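Local coordinates for uncharacterized protein ScGH5_18 (Streptomyces cattleya, PDB 7LR7), which is a family GH5 glycosyl hydrolase, subfamily 18, that binds N-acetylglucosamine and probably takes part in the breakdown of N-glycans, at residues 22-27 / 326-331; 92-97 / 150-155; 100-105 / 315-320; 225-230 / 270-275. All coordinates share one frame; numbering follows the deposited sequence.

Interaction 1: residues 22-27 / 326-331; sequences PSNGWF and LTQDRR
Gln-328 reaches the carbonyl of Ser-23 from above its plane and not on a lone pair, NE2 of Gln-328 lying 2.7 Å from O of Ser-23 in the one clear direct hydrogen bond between 22-27 and 326-331. With CG opposite the backbone N (chi1 -159°) and a bend at chi2, this flexible side chain can leave its type I turn, 327-330, and still present its amide to the neighbouring loop. The amide of Asn-24 stands nearly perpendicular to that of Gln-328, so the two do not stack. Arg-330 instead runs out extended from CG to NE and crosses Asn-24 at about a right angle, its guanidinium turned 60° from the Asn-24 amide. OG of Ser-23 sits over a face of that guanidinium, 3.6 Å from NH2 of Arg-330. Serine suits the place because its short hydroxyl can lie over this face while accepting from a water, 2.7 Å from OG of Ser-23, which gives its other hydrogen to O of Gln-328 at 2.9 Å. Asp-41 of helix 35-46 is the shared partner, bonding Ser-23 OG and forming a salt bridge with Arg-330 NE. The contact thus joins the loop after the first barrel strand, 15-19, to the loop entering helix 334-348, bringing together the beginning and end of a (beta/alpha)8 barrel.

Interaction 2: residues 92-97 / 150-155; sequences NVDGLQ and VGNEIN. With NAG (2-acetamido-2-deoxy-beta-D-glucopyranose), chain B.
Leu-96, Val-150 and Asn-152 carry most of this buried contact, where strands 90-94 and 145-152, neighbours in the parallel (beta/alpha)8 barrel, run out at their C-terminal ends. Leu-96 is the centre of an inverse gamma turn, and its N donates to O of Val-150 at 2.9 Å, in the carbonyl plane on a lone pair. The Leu-96 and Val-150 side chains lie alongside, pointing the same way, with CD1 of Leu-96 4.1 Å from CG1 of Val-150. Branched aliphatic groups suit this place because Trp-176 of helix 170-187 packs against both. CD1 of Ile-154 adds a touch at CB of Leu-96.

Asn-152 is gripped by its backbone: its N donates to OE1 of Gln-97 at 2.9 Å, again on a lone pair. Gln-97 bends at chi2 to place that oxygen, while its NE2 donates to O of Asp-94 and also bonds O of Pro-57, so both ends of the amide are held. The amide of Asn-152, with CG opposite its backbone N (chi1 179°), turns to Arg-54 and to O of His-99; Arg-54 also pairs with Asp-94. Next in the chain, Glu-153 binds O4 of the N-acetylglucosamine, an Asn-Glu pair at the end of the fourth strand, consistent with the arrangement in clan GH-A enzymes. Leu-96 O and Asn-152 O are bridged by one water, 2.8 Å from each.

Interaction 3: residues 100-105 / 315-320; sequences LSSFDF and DFPELE. With AE3 (2-(2-ethoxyethoxy)ethanol), chain C.
Phe-103 and Phe-316 both set CG opposite the carbonyl carbon (chi1 -63° and -75°), and these torsions swing the two rings together. They meet as a T-shaped pair with centroids 4.8 Å apart and planes at 70°: the edge of Phe-103 points at the face of Phe-316, with CE1 over the ring centre. CE1 of Phe-103 is 3.7 Å from CZ of Phe-316. Trp-26 also packs edge-to-face with Phe-316, placing it in an aromatic cluster.

Ser-101 and Ser-102 are the middle residues of a type I' turn, 100-103, that joins the short strands 99-100 and 103-104, and both have the positive phi this turn requires. Their short side chains let the turn come close, with CB of Ser-101 at the edge of the Phe-316 ring and Ser-102 against Pro-317. OG of Ser-102 donates to O of Ser-101 at 2.7 Å and rests 3.3 Å from CD of Pro-317, whose rigid ring makes an apolar neighbour. Glu-320, bent at chi2, folds its carboxylate back beside CB of Ser-101, and a water 3.1 Å from OG of Ser-101 donates to OE2 of Glu-320.

A 2-(2-ethoxyethoxy)ethanol lies close by, its C3 3.4 Å from O of Asp-315. In the second subunit, His-114 stacks on Phe-103 and bonds Ser-102, while Arg-66 and Arg-116 form salt bridges with Asp-315. The chemistry is therefore divided, with aromatic and apolar packing joining the turn to the segment that leads into helix 318-321 and much of the polar and ionic pairing serving the subunit interface at the edge of the sugar pocket.

Interaction 4: residues 225-230 / 270-275; sequences SWVFNG and GAPAPH. With NAG (2-acetamido-2-deoxy-beta-D-glucopyranose), chain B.
Trp-226, Val-227 and Phe-228 close on Pro-272 by apolar contact. The proline ring meets CE3 at the edge of the indole, CG2 of Val-227 and, at 3.7 Å from its CG, CD2 at the edge of Phe-228. Compact and stiff, the proline ring fits the angle between the two aromatic side chains and Val-227. Gly-270, with no side chain, comes in over a face of Trp-226, its CA 3.6 Å from CZ3 of Trp-226. The N of Gly-270, also over that face, is buried without a partner in the model.

A CH-pi contact is the second kind of interaction: CB of Phe-228 stands over the face of His-275, 3.6 Å from the ring centroid and 16° off its normal. CG of Phe-228 is placed between the backbone N and the carbonyl carbon (chi1 58°), which carries the phenyl ring away from the imidazole and toward the sugar, while CB itself faces His-275. ND1 of His-275 makes a weak hydrogen bond to O of Pro-272.

The two loops follow strands 221-225 and 264-269, the sixth and seventh of the (beta/alpha)8 barrel, and so help to wall the pocket at the C-terminal end of the strands.

Polar linkage runs through one water, which donates to O of Ser-225 at 2.7 Å and to O of Gly-270 at 2.9 Å while accepting from N of Val-227. NE1 of Trp-226 bonds Glu-268 at the end of strand 264-269.

The N-acetylglucosamine lies close to both aromatic residues. Its O6 is 3.1 Å from CD1 of Trp-226, and its O5 lies in the plane of Phe-228, at the ring edge, 3.7 Å from CE1.

Overall arrangement
Interactions 2, 3 and 4 contribute to the N-acetylglucosamine pocket: Glu-153 of interaction 2 and Trp-226 and Phe-228 of interaction 4 approach the sugar directly, although these two contacts have centres 21 Å apart. Ser-102 of interaction 3 lies about 4 Å from the sugar, in side-chain distance, and also borders the 2-(2-ethoxyethoxy)ethanol. Interaction 3 is the hub of packing. CD1 of its Leu-100 is 3.5 Å from CD2 of Phe-27 in interaction 1, the same leucine touches Asn-152 of interaction 2, and CB of Leu-319 comes 3.2 Å from O of Ala-273 in interaction 4. Interaction 1, away from the sites, spans the other three in sequence; its centre is 15 Å from that of interaction 3.

Interaction 1: residues 22-27 / 326-331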
# COMPACT_ATOMS: atom_id res chain seq x y z
N PRO A 22 11.05 -15.86 2.54
CA PRO A 22 10.50 -16.98 1.75
C PRO A 22 11.05 -17.04 0.33
O PRO A 22 11.10 -16.02 -0.38
CB PRO A 22 9.00 -16.70 1.76
CG PRO A 22 8.77 -15.97 3.11
CD PRO A 22 9.99 -15.07 3.20
N SER A 23 11.46 -18.24 -0.09
CA SER A 23 12.14 -18.36 -1.38
C SER A 23 11.17 -18.18 -2.54
O SER A 23 11.56 -17.64 -3.59
CB SER A 23 12.87 -19.70 -1.49
OG SER A 23 11.98 -20.81 -1.49
N ASN A 24 9.92 -18.60 -2.38
CA ASN A 24 8.88 -18.47 -3.40
C ASN A 24 8.02 -17.25 -3.08
O ASN A 24 7.17 -17.29 -2.18
CB ASN A 24 8.02 -19.74 -3.47
CG ASN A 24 8.83 -20.97 -3.83
OD1 ASN A 24 9.07 -21.84 -2.99
ND2 ASN A 24 9.27 -21.04 -5.08
N GLY A 25 8.23 -16.17 -3.84
CA GLY A 25 7.43 -14.98 -3.72
C GLY A 25 7.85 -14.01 -2.64
O GLY A 25 7.18 -12.98 -2.48
N TRP A 26 8.93 -14.29 -1.91
CA TRP A 26 9.45 -13.36 -0.88
C TRP A 26 8.33 -13.10 0.14
O TRP A 26 7.49 -13.96 0.39
CB TRP A 26 10.02 -12.13 -1.58
CG TRP A 26 10.83 -11.13 -0.73
CD1 TRP A 26 12.04 -11.34 -0.12
CD2 TRP A 26 10.49 -9.75 -0.48
NE1 TRP A 26 12.45 -10.20 0.53
CE2 TRP A 26 11.53 -9.20 0.31
CE3 TRP A 26 9.39 -8.94 -0.82
CZ2 TRP A 26 11.51 -7.87 0.76
CZ3 TRP A 26 9.39 -7.61 -0.40
CH2 TRP A 26 10.44 -7.09 0.39
N PHE A 27 8.29 -11.91 0.73
CA PHE A 27 7.25 -11.63 1.71
C PHE A 27 5.87 -11.49 1.09
O PHE A 27 4.87 -11.50 1.83
CB PHE A 27 7.63 -10.39 2.50
CG PHE A 27 8.90 -10.59 3.29
CD1 PHE A 27 8.99 -11.64 4.20
CD2 PHE A 27 10.01 -9.78 3.09
CE1 PHE A 27 10.13 -11.86 4.91
CE2 PHE A 27 11.17 -9.99 3.80
CZ PHE A 27 11.24 -11.04 4.70
N LEU A 326 21.20 -19.35 1.76
CA LEU A 326 20.85 -20.25 0.69
C LEU A 326 20.47 -19.45 -0.55
O LEU A 326 20.08 -18.28 -0.46
CB LEU A 326 19.70 -21.17 1.09
CG LEU A 326 20.07 -22.21 2.17
CD1 LEU A 326 19.80 -21.66 3.56
CD2 LEU A 326 19.30 -23.49 1.96
N THR A 327 20.62 -20.07 -1.71
CA THR A 327 20.10 -19.49 -2.94
C THR A 327 18.59 -19.64 -3.01
O THR A 327 17.97 -20.35 -2.20
CB THR A 327 20.70 -20.19 -4.15
OG1 THR A 327 20.27 -21.55 -4.15
CG2 THR A 327 22.22 -20.13 -4.10
N GLN A 328 17.99 -19.00 -4.01
CA GLN A 328 16.55 -19.06 -4.21
C GLN A 328 16.06 -20.47 -4.52
O GLN A 328 14.88 -20.78 -4.29
CB GLN A 328 16.13 -18.11 -5.33
CG GLN A 328 14.65 -17.71 -5.29
CD GLN A 328 13.77 -18.58 -6.18
OE1 GLN A 328 14.26 -19.26 -7.08
NE2 GLN A 328 12.46 -18.54 -5.93
N ASP A 329 16.92 -21.35 -5.04
CA ASP A 329 16.53 -22.73 -5.28
C ASP A 329 17.00 -23.67 -4.16
O ASP A 329 17.02 -24.89 -4.35
CB ASP A 329 17.04 -23.21 -6.65
CG ASP A 329 18.55 -23.14 -6.79
OD1 ASP A 329 19.21 -22.44 -6.01
OD2 ASP A 329 19.08 -23.79 -7.71
N ARG A 330 17.36 -23.11 -3.01
CA ARG A 330 17.61 -23.82 -1.76
C ARG A 330 18.93 -24.59 -1.75
O ARG A 330 19.09 -25.54 -0.98
CB ARG A 330 16.45 -24.77 -1.42
CG ARG A 330 15.09 -24.09 -1.30
CD ARG A 330 14.11 -25.01 -0.57
NE ARG A 330 12.77 -24.44 -0.48
CZ ARG A 330 11.80 -24.66 -1.37
NH1 ARG A 330 12.03 -25.43 -2.43
NH2 ARG A 330 10.61 -24.09 -1.20
N ARG A 331 19.89 -24.17 -2.57
CA ARG A 331 21.25 -24.67 -2.46
C ARG A 331 21.99 -23.89 -1.37
O ARG A 331 21.84 -22.67 -1.26
CB ARG A 331 21.98 -24.54 -3.80
CG ARG A 331 21.85 -25.77 -4.71
CD ARG A 331 22.41 -25.50 -6.10
NE ARG A 331 21.64 -24.46 -6.78
CZ ARG A 331 22.15 -23.59 -7.65
NH1 ARG A 331 23.44 -23.63 -7.96
NH2 ARG A 331 21.37 -22.67 -8.21
O HOH W 1 12.55 -22.36 -3.65

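Interaction 2: residues 92-97 / 150-155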
# COMPACT_ATOMS: atom_id res chain seq x y z
N ASN A 92 10.15 -15.77 16.42
CA ASN A 92 9.86 -14.38 16.77
C ASN A 92 9.09 -13.79 15.60
O ASN A 92 9.42 -14.05 14.44
CB ASN A 92 11.15 -13.59 17.05
CG ASN A 92 10.98 -12.08 16.89
OD1 ASN A 92 11.07 -11.54 15.78
ND2 ASN A 92 10.78 -11.39 18.01
N VAL A 93 8.01 -13.06 15.89
CA VAL A 93 7.20 -12.47 14.84
C VAL A 93 7.34 -10.96 14.90
O VAL A 93 7.05 -10.34 15.93
CB VAL A 93 5.72 -12.87 14.95
CG1 VAL A 93 4.92 -12.09 13.91
CG2 VAL A 93 5.54 -14.38 14.75
N ASP A 94 7.78 -10.35 13.79
CA ASP A 94 7.79 -8.90 13.67
C ASP A 94 6.42 -8.45 13.18
O ASP A 94 5.89 -9.01 12.21
CB ASP A 94 8.90 -8.45 12.71
CG ASP A 94 10.25 -8.25 13.41
OD1 ASP A 94 10.70 -9.16 14.16
OD2 ASP A 94 10.86 -7.18 13.22
N GLY A 95 5.83 -7.47 13.85
CA GLY A 95 4.47 -7.05 13.55
C GLY A 95 4.32 -6.05 12.41
O GLY A 95 3.79 -6.38 11.34
N LEU A 96 4.81 -4.83 12.62
CA LEU A 96 4.50 -3.69 11.75
C LEU A 96 5.54 -3.55 10.64
O LEU A 96 6.49 -2.77 10.74
CB LEU A 96 4.42 -2.42 12.59
CG LEU A 96 3.23 -2.36 13.57
CD1 LEU A 96 3.39 -1.24 14.59
CD2 LEU A 96 1.92 -2.19 12.79
N GLN A 97 5.32 -4.27 9.53
CA GLN A 97 6.03 -4.05 8.27
C GLN A 97 5.01 -3.54 7.26
O GLN A 97 4.24 -4.32 6.70
CB GLN A 97 6.70 -5.33 7.77
CG GLN A 97 7.89 -5.77 8.61
CD GLN A 97 7.46 -6.36 9.95
OE1 GLN A 97 7.82 -5.85 11.02
NE2 GLN A 97 6.67 -7.43 9.89
N VAL A 150 8.03 -5.30 17.77
CA VAL A 150 6.97 -4.36 17.37
C VAL A 150 6.90 -4.26 15.85
O VAL A 150 5.84 -4.43 15.25
CB VAL A 150 7.21 -2.99 18.02
CG1 VAL A 150 6.22 -1.97 17.49
CG2 VAL A 150 7.13 -3.08 19.56
N GLY A 151 8.05 -4.02 15.22
CA GLY A 151 8.12 -3.87 13.78
C GLY A 151 9.54 -3.65 13.33
O GLY A 151 10.34 -3.04 14.04
N ASN A 152 9.87 -4.13 12.14
CA ASN A 152 11.25 -4.10 11.66
C ASN A 152 11.70 -2.67 11.41
O ASN A 152 11.29 -2.05 10.43
CB ASN A 152 11.36 -4.90 10.37
CG ASN A 152 12.76 -4.89 9.82
OD1 ASN A 152 13.69 -5.27 10.52
ND2 ASN A 152 12.94 -4.43 8.57
N GLU A 153 12.59 -2.15 12.27
CA GLU A 153 13.26 -0.86 12.01
C GLU A 153 12.22 0.23 11.73
O GLU A 153 12.37 1.03 10.80
CB GLU A 153 14.26 -0.99 10.85
CG GLU A 153 15.15 -2.22 10.95
CD GLU A 153 16.18 -2.36 9.83
OE1 GLU A 153 16.04 -1.66 8.80
OE2 GLU A 153 17.13 -3.17 9.99
N ILE A 154 11.16 0.24 12.54
CA ILE A 154 10.07 1.17 12.32
C ILE A 154 10.54 2.61 12.51
O ILE A 154 9.90 3.54 12.00
CB ILE A 154 8.89 0.82 13.26
CG1 ILE A 154 7.63 1.63 12.92
CG2 ILE A 154 9.32 1.03 14.73
CD1 ILE A 154 6.74 1.00 11.86
N ASN A 155 11.67 2.82 13.19
CA ASN A 155 12.20 4.16 13.34
C ASN A 155 12.58 4.80 12.01
O ASN A 155 12.67 6.04 11.93
CB ASN A 155 13.42 4.14 14.28
CG ASN A 155 14.60 3.36 13.71
OD1 ASN A 155 14.43 2.29 13.11
ND2 ASN A 155 15.81 3.89 13.94
C1 NAG B . 18.90 1.17 5.92
C2 NAG B . 17.92 0.77 4.80
C3 NAG B . 16.95 -0.32 5.28
C4 NAG B . 17.68 -1.45 6.00
C5 NAG B . 18.61 -0.87 7.05
C6 NAG B . 19.43 -1.90 7.78
C7 NAG B . 16.94 2.22 3.08
C8 NAG B . 16.21 3.49 2.81
N2 NAG B . 17.19 1.95 4.36
O1 NAG B . 19.86 2.03 5.40
O3 NAG B . 16.25 -0.85 4.15
O4 NAG B . 16.76 -2.34 6.61
O5 NAG B . 19.53 0.02 6.42
O6 NAG B . 20.24 -1.29 8.77
O7 NAG B . 17.30 1.48 2.17
O HOH W 2 8.70 -1.32 9.68

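Interaction 3: residues 100-105 / 315-320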
# COMPACT_ATOMS: atom_id res chain seq x y z
N LEU A 100 10.62 -3.14 4.69
CA LEU A 100 11.39 -4.35 4.40
C LEU A 100 12.21 -4.13 3.13
O LEU A 100 11.65 -4.01 2.04
CB LEU A 100 10.47 -5.56 4.23
CG LEU A 100 9.86 -6.22 5.47
CD1 LEU A 100 8.74 -7.19 5.09
CD2 LEU A 100 10.90 -6.93 6.31
N SER A 101 13.54 -4.08 3.27
CA SER A 101 14.48 -4.16 2.14
C SER A 101 14.22 -3.07 1.09
O SER A 101 14.16 -3.35 -0.11
CB SER A 101 14.41 -5.54 1.48
OG SER A 101 14.66 -6.58 2.39
N SER A 102 14.10 -1.83 1.56
CA SER A 102 13.91 -0.58 0.83
C SER A 102 12.43 -0.30 0.50
O SER A 102 12.12 0.79 0.03
CB SER A 102 14.72 -0.49 -0.48
OG SER A 102 14.02 -1.11 -1.55
N PHE A 103 11.52 -1.24 0.72
CA PHE A 103 10.11 -1.01 0.41
C PHE A 103 9.34 -0.65 1.68
O PHE A 103 9.52 -1.28 2.73
CB PHE A 103 9.48 -2.23 -0.23
CG PHE A 103 10.07 -2.60 -1.57
CD1 PHE A 103 11.11 -3.52 -1.66
CD2 PHE A 103 9.58 -2.05 -2.74
CE1 PHE A 103 11.65 -3.88 -2.90
CE2 PHE A 103 10.10 -2.40 -3.99
CZ PHE A 103 11.14 -3.32 -4.06
N ASP A 104 8.43 0.32 1.58
CA ASP A 104 7.49 0.63 2.65
C ASP A 104 6.13 0.03 2.31
O ASP A 104 5.55 0.36 1.26
CB ASP A 104 7.37 2.14 2.85
CG ASP A 104 8.59 2.75 3.53
OD1 ASP A 104 9.32 2.03 4.24
OD2 ASP A 104 8.82 3.97 3.35
N PHE A 105 5.63 -0.85 3.17
CA PHE A 105 4.29 -1.41 3.02
C PHE A 105 3.36 -0.73 4.02
O PHE A 105 3.35 -1.07 5.21
CB PHE A 105 4.32 -2.92 3.20
CG PHE A 105 5.18 -3.62 2.20
CD1 PHE A 105 6.49 -3.95 2.50
CD2 PHE A 105 4.69 -3.93 0.94
CE1 PHE A 105 7.30 -4.58 1.57
CE2 PHE A 105 5.49 -4.56 0.01
CZ PHE A 105 6.80 -4.88 0.33
N ASP A 315 13.41 -3.89 -8.58
CA ASP A 315 13.59 -2.62 -7.86
C ASP A 315 14.23 -2.76 -6.48
O ASP A 315 14.31 -1.74 -5.76
CB ASP A 315 12.27 -1.85 -7.71
CG ASP A 315 11.70 -1.44 -9.06
OD1 ASP A 315 12.46 -0.85 -9.88
OD2 ASP A 315 10.51 -1.73 -9.31
N PHE A 316 14.67 -3.95 -6.08
CA PHE A 316 15.48 -4.06 -4.88
C PHE A 316 16.85 -3.43 -5.11
O PHE A 316 17.38 -3.50 -6.22
CB PHE A 316 15.70 -5.52 -4.51
CG PHE A 316 14.51 -6.21 -3.90
CD1 PHE A 316 13.47 -6.67 -4.70
CD2 PHE A 316 14.44 -6.42 -2.53
CE1 PHE A 316 12.40 -7.32 -4.14
CE2 PHE A 316 13.36 -7.07 -1.96
CZ PHE A 316 12.34 -7.52 -2.76
N PRO A 317 17.44 -2.82 -4.08
CA PRO A 317 18.88 -2.53 -4.13
C PRO A 317 19.68 -3.81 -4.36
O PRO A 317 19.38 -4.86 -3.79
CB PRO A 317 19.18 -1.94 -2.74
CG PRO A 317 17.85 -1.44 -2.24
CD PRO A 317 16.83 -2.39 -2.81
N GLU A 318 20.71 -3.70 -5.21
CA GLU A 318 21.46 -4.88 -5.66
C GLU A 318 21.86 -5.78 -4.50
O GLU A 318 21.71 -7.00 -4.57
CB GLU A 318 22.69 -4.44 -6.47
N LEU A 319 22.34 -5.18 -3.40
CA LEU A 319 22.80 -5.96 -2.26
C LEU A 319 21.72 -6.89 -1.71
O LEU A 319 22.03 -7.92 -1.10
CB LEU A 319 23.32 -5.04 -1.15
CG LEU A 319 22.34 -4.04 -0.49
CD1 LEU A 319 21.63 -4.69 0.66
CD2 LEU A 319 23.06 -2.78 -0.05
N GLU A 320 20.45 -6.55 -1.90
CA GLU A 320 19.39 -7.32 -1.25
C GLU A 320 19.29 -8.72 -1.83
O GLU A 320 19.00 -9.68 -1.09
CB GLU A 320 18.05 -6.59 -1.37
CG GLU A 320 17.95 -5.27 -0.59
CD GLU A 320 17.85 -5.49 0.92
OE1 GLU A 320 17.73 -6.65 1.36
OE2 GLU A 320 17.87 -4.50 1.68
C1 AE3 C . 18.47 0.43 -8.09
C2 AE3 C . 17.98 0.35 -6.64
O2 AE3 C . 16.80 1.10 -6.51
C3 AE3 C . 16.20 1.04 -5.24
C4 AE3 C . 15.91 2.44 -4.72
O3 AE3 C . 15.85 2.41 -3.32
C5 AE3 C . 16.56 3.42 -2.66
C6 AE3 C . 17.79 2.80 -1.98
O4 AE3 C . 17.46 2.30 -0.72
O HOH W 3 17.04 -5.82 4.22

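Interaction 4: residues 225-230 / 270-275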
# COMPACT_ATOMS: atom_id res chain seq x y z
N SER A 225 23.17 -5.06 12.49
CA SER A 225 24.54 -4.68 12.15
C SER A 225 24.76 -4.80 10.64
O SER A 225 24.78 -5.92 10.11
CB SER A 225 25.54 -5.54 12.91
OG SER A 225 26.84 -5.11 12.62
N TRP A 226 24.98 -3.66 9.97
CA TRP A 226 25.08 -3.60 8.51
C TRP A 226 26.28 -2.77 8.09
O TRP A 226 26.25 -1.54 8.17
CB TRP A 226 23.79 -3.04 7.92
CG TRP A 226 22.71 -4.05 8.00
CD1 TRP A 226 21.64 -4.05 8.84
CD2 TRP A 226 22.64 -5.27 7.26
NE1 TRP A 226 20.87 -5.17 8.63
CE2 TRP A 226 21.47 -5.94 7.66
CE3 TRP A 226 23.45 -5.85 6.27
CZ2 TRP A 226 21.09 -7.17 7.13
CZ3 TRP A 226 23.07 -7.07 5.75
CH2 TRP A 226 21.90 -7.72 6.18
N VAL A 227 27.35 -3.43 7.62
CA VAL A 227 28.60 -2.73 7.34
C VAL A 227 28.53 -1.91 6.05
O VAL A 227 29.51 -1.23 5.69
CB VAL A 227 29.80 -3.70 7.33
CG1 VAL A 227 29.91 -4.42 8.68
CG2 VAL A 227 29.71 -4.71 6.20
N PHE A 228 27.38 -1.90 5.37
CA PHE A 228 27.24 -0.91 4.30
C PHE A 228 26.95 0.49 4.82
O PHE A 228 26.78 1.41 4.01
CB PHE A 228 26.16 -1.33 3.26
CG PHE A 228 24.77 -1.56 3.83
CD1 PHE A 228 24.04 -0.53 4.38
CD2 PHE A 228 24.19 -2.81 3.75
CE1 PHE A 228 22.77 -0.75 4.88
CE2 PHE A 228 22.92 -3.03 4.23
CZ PHE A 228 22.20 -2.01 4.81
N ASN A 229 26.88 0.70 6.13
CA ASN A 229 26.49 2.00 6.68
C ASN A 229 27.61 3.04 6.62
O ASN A 229 27.49 4.08 7.27
CB ASN A 229 26.02 1.84 8.13
CG ASN A 229 27.08 1.23 9.03
OD1 ASN A 229 28.20 0.97 8.59
ND2 ASN A 229 26.74 1.01 10.29
N GLY A 230 28.68 2.79 5.87
CA GLY A 230 29.87 3.63 5.88
C GLY A 230 31.10 2.93 6.43
O GLY A 230 32.23 3.38 6.15
N GLY A 270 24.43 -9.49 8.31
CA GLY A 270 24.56 -10.11 7.00
C GLY A 270 25.80 -9.62 6.29
O GLY A 270 26.52 -8.75 6.78
N ALA A 271 26.05 -10.20 5.11
CA ALA A 271 27.24 -9.90 4.32
C ALA A 271 26.83 -9.23 3.01
O ALA A 271 26.56 -9.91 2.00
CB ALA A 271 28.04 -11.18 4.05
N PRO A 272 26.76 -7.89 2.95
CA PRO A 272 26.21 -7.23 1.76
C PRO A 272 27.26 -6.98 0.68
O PRO A 272 28.23 -6.25 0.90
CB PRO A 272 25.65 -5.92 2.32
CG PRO A 272 26.56 -5.60 3.47
CD PRO A 272 27.14 -6.91 3.99
N ALA A 273 27.05 -7.56 -0.49
CA ALA A 273 27.91 -7.19 -1.60
C ALA A 273 27.48 -5.85 -2.18
O ALA A 273 26.30 -5.49 -2.11
CB ALA A 273 27.87 -8.27 -2.68
N PRO A 274 28.41 -5.07 -2.76
CA PRO A 274 29.84 -5.32 -2.98
C PRO A 274 30.74 -5.10 -1.75
O PRO A 274 31.89 -5.54 -1.77
CB PRO A 274 30.21 -4.31 -4.08
CG PRO A 274 28.94 -3.57 -4.41
CD PRO A 274 28.02 -3.75 -3.26
N HIS A 275 30.22 -4.41 -0.72
CA HIS A 275 31.01 -4.11 0.47
C HIS A 275 31.66 -5.36 1.04
O HIS A 275 32.79 -5.31 1.55
CB HIS A 275 30.13 -3.45 1.53
CG HIS A 275 29.17 -2.46 0.96
ND1 HIS A 275 27.92 -2.81 0.49
CD2 HIS A 275 29.28 -1.13 0.75
CE1 HIS A 275 27.30 -1.74 0.04
NE2 HIS A 275 28.10 -0.70 0.18
C1 NAG B . 18.90 1.17 5.92
C2 NAG B . 17.92 0.77 4.80
C3 NAG B . 16.95 -0.32 5.28
C4 NAG B . 17.68 -1.45 6.00
C5 NAG B . 18.61 -0.87 7.05
C6 NAG B . 19.43 -1.90 7.78
C7 NAG B . 16.94 2.22 3.08
C8 NAG B . 16.21 3.49 2.81
N2 NAG B . 17.19 1.95 4.36
O1 NAG B . 19.86 2.03 5.40
O3 NAG B . 16.25 -0.85 4.15
O4 NAG B . 16.76 -2.34 6.61
O5 NAG B . 19.53 0.02 6.42
O6 NAG B . 20.24 -1.29 8.77
O7 NAG B . 17.30 1.48 2.17
O HOH W 4 26.79 -6.36 8.34